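Local coordinates for protein tungsten formylmethanofuran dehydrogenase subunit E (Syntrophus aciditrophicus, PDB 3D00) that belongs to the FmdE family, implicated in microbial methanogenesis, and binds a zinc ion through four cysteines, at residues 35-40 with 61-66. Residues are numbered along the deposited sequence; the frame is centred on the assembly and turned at random.
Sequences FMVDLA and PDAVQL
V37 meets A63 and V64 through one methyl, CG2, where helix 28-42 packs against helix 60-67 in the alpha+beta core domain of the FmdE family. The interaction is wholly apolar: V37 CG2 lies 3.8 Å from V64 CG2 and 4.3 Å from A63 CB, and the two valine side chains cross at about a right angle. V37 CA and V64 CA, 6.5 Å apart, mark the closest approach of the backbones, and the segments bury 102 Å² between them. CB of V37 and of A63 points at the opposite helix, whereas that of V64 does not point straight across. All three touching residues are buried in the assembly, and V37 also packs on T68, just beyond the end of helix 60-67.

Within 61-66, Q65 NE2 gives D62 OD1 a weak bond of 3.2 Å, bent to 126° at the hydrogen. Both side chains also bond to the second subunit, D62 to T71 and G73 of that chain and Q65 to its Q65, which places this face of helix 60-67 at the dimer interface.

In V37 (chi1 169°) and V64 alike, the touching CG2 stands anti to the carbonyl carbon and beside the backbone N; V37 CG2 also comes within 4.1 Å of V64 N.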
loop_
_atom_site.group_PDB
_atom_site.type_symbol
_atom_site.label_atom_id
_atom_site.label_comp_id
_atom_site.label_asym_id
_atom_site.label_seq_id
_atom_site.Cartn_x
_atom_site.Cartn_y
_atom_site.Cartn_z
ATOM N N PHE A 35 -5.120 -14.423 9.694
ATOM C CA PHE A 35 -4.793 -15.813 9.925
ATOM C C PHE A 35 -3.704 -16.209 9.003
ATOM O O PHE A 35 -2.871 -16.997 9.353
ATOM C CB PHE A 35 -6.012 -16.699 9.756
ATOM C CG PHE A 35 -6.974 -16.580 10.880
ATOM C CD1 PHE A 35 -6.626 -17.020 12.147
ATOM C CD2 PHE A 35 -8.250 -16.083 10.672
ATOM C CE1 PHE A 35 -7.508 -16.927 13.184
ATOM C CE2 PHE A 35 -9.141 -15.994 11.700
ATOM C CZ PHE A 35 -8.776 -16.395 12.952
HETATM N N MSE A 36 -3.727 -15.693 7.793
HETATM C CA MSE A 36 -2.705 -16.039 6.827
HETATM C C MSE A 36 -1.321 -15.520 7.175
HETATM O O MSE A 36 -0.334 -16.247 7.115
HETATM C CB MSE A 36 -3.106 -15.562 5.430
HETATM C CG MSE A 36 -4.299 -16.295 4.891
HETATM SE SE MSE A 36 -5.087 -15.343 3.364
HETATM C CE MSE A 36 -3.924 -15.815 2.024
ATOM N N VAL A 37 -1.249 -14.271 7.565
ATOM C CA VAL A 37 0.010 -13.655 7.945
ATOM C C VAL A 37 0.544 -14.285 9.225
ATOM O O VAL A 37 1.747 -14.536 9.329
ATOM C CB VAL A 37 -0.140 -12.120 8.119
ATOM C CG1 VAL A 37 1.115 -11.485 8.792
ATOM C CG2 VAL A 37 -0.448 -11.489 6.790
ATOM N N ASP A 38 -0.348 -14.571 10.175
ATOM C CA ASP A 38 0.030 -15.312 11.366
ATOM C C ASP A 38 0.642 -16.693 11.068
ATOM O O ASP A 38 1.674 -17.034 11.620
ATOM C CB ASP A 38 -1.186 -15.456 12.296
ATOM C CG ASP A 38 -0.897 -16.279 13.518
ATOM O OD1 ASP A 38 -0.402 -15.733 14.531
ATOM O OD2 ASP A 38 -1.206 -17.469 13.473
ATOM N N LEU A 39 0.005 -17.494 10.208
ATOM C CA LEU A 39 0.559 -18.816 9.838
ATOM C C LEU A 39 1.917 -18.663 9.102
ATOM O O LEU A 39 2.863 -19.424 9.339
ATOM C CB LEU A 39 -0.455 -19.573 8.967
ATOM C CG LEU A 39 -0.093 -20.971 8.420
ATOM C CD1 LEU A 39 0.189 -21.847 9.590
ATOM C CD2 LEU A 39 -1.193 -21.598 7.508
ATOM N N ALA A 40 1.984 -17.679 8.202
ATOM C CA ALA A 40 3.185 -17.383 7.421
ATOM C C ALA A 40 4.352 -17.046 8.372
ATOM O O ALA A 40 5.407 -17.688 8.319
ATOM C CB ALA A 40 2.913 -16.241 6.454
ATOM N N PRO A 61 -3.322 -6.702 1.405
ATOM C CA PRO A 61 -2.239 -5.801 1.825
ATOM C C PRO A 61 -2.348 -5.175 3.220
ATOM O O PRO A 61 -1.325 -4.985 3.861
ATOM C CB PRO A 61 -2.282 -4.719 0.761
ATOM C CG PRO A 61 -2.771 -5.407 -0.461
ATOM C CD PRO A 61 -3.827 -6.327 0.054
ATOM N N ASP A 62 -3.556 -4.825 3.664
ATOM C CA ASP A 62 -3.734 -4.200 4.979
ATOM C C ASP A 62 -3.477 -5.127 6.133
ATOM O O ASP A 62 -3.076 -4.670 7.185
ATOM C CB ASP A 62 -5.102 -3.553 5.093
ATOM C CG ASP A 62 -5.214 -2.296 4.232
ATOM O OD1 ASP A 62 -4.203 -1.840 3.647
ATOM O OD2 ASP A 62 -6.321 -1.738 4.163
ATOM N N ALA A 63 -3.689 -6.439 5.942
ATOM C CA ALA A 63 -3.335 -7.449 6.962
ATOM C C ALA A 63 -1.827 -7.448 7.183
ATOM O O ALA A 63 -1.344 -7.389 8.318
ATOM C CB ALA A 63 -3.795 -8.838 6.502
ATOM N N VAL A 64 -1.089 -7.483 6.081
ATOM C CA VAL A 64 0.368 -7.382 6.104
ATOM C C VAL A 64 0.805 -6.047 6.741
ATOM O O VAL A 64 1.511 -6.037 7.732
ATOM C CB VAL A 64 0.994 -7.601 4.675
ATOM C CG1 VAL A 64 2.535 -7.374 4.688
ATOM C CG2 VAL A 64 0.691 -8.992 4.162
ATOM N N GLN A 65 0.333 -4.917 6.241
ATOM C CA GLN A 65 0.722 -3.620 6.797
ATOM C C GLN A 65 0.431 -3.463 8.253
ATOM O O GLN A 65 1.265 -2.897 9.000
ATOM C CB GLN A 65 0.090 -2.512 6.014
ATOM C CG GLN A 65 0.618 -2.487 4.636
ATOM C CD GLN A 65 0.202 -1.279 3.889
ATOM O OE1 GLN A 65 1.043 -0.490 3.475
ATOM N NE2 GLN A 65 -1.104 -1.123 3.682
ATOM N N LEU A 66 -0.706 -3.993 8.697
ATOM C CA LEU A 66 -1.080 -3.911 10.113
ATOM C C LEU A 66 -0.285 -4.810 11.042
ATOM O O LEU A 66 -0.194 -4.535 12.229
ATOM C CB LEU A 66 -2.550 -4.298 10.313
ATOM C CG LEU A 66 -3.654 -3.235 10.288
ATOM C CD1 LEU A 66 -5.043 -3.910 10.055
ATOM C CD2 LEU A 66 -3.622 -2.453 11.580
#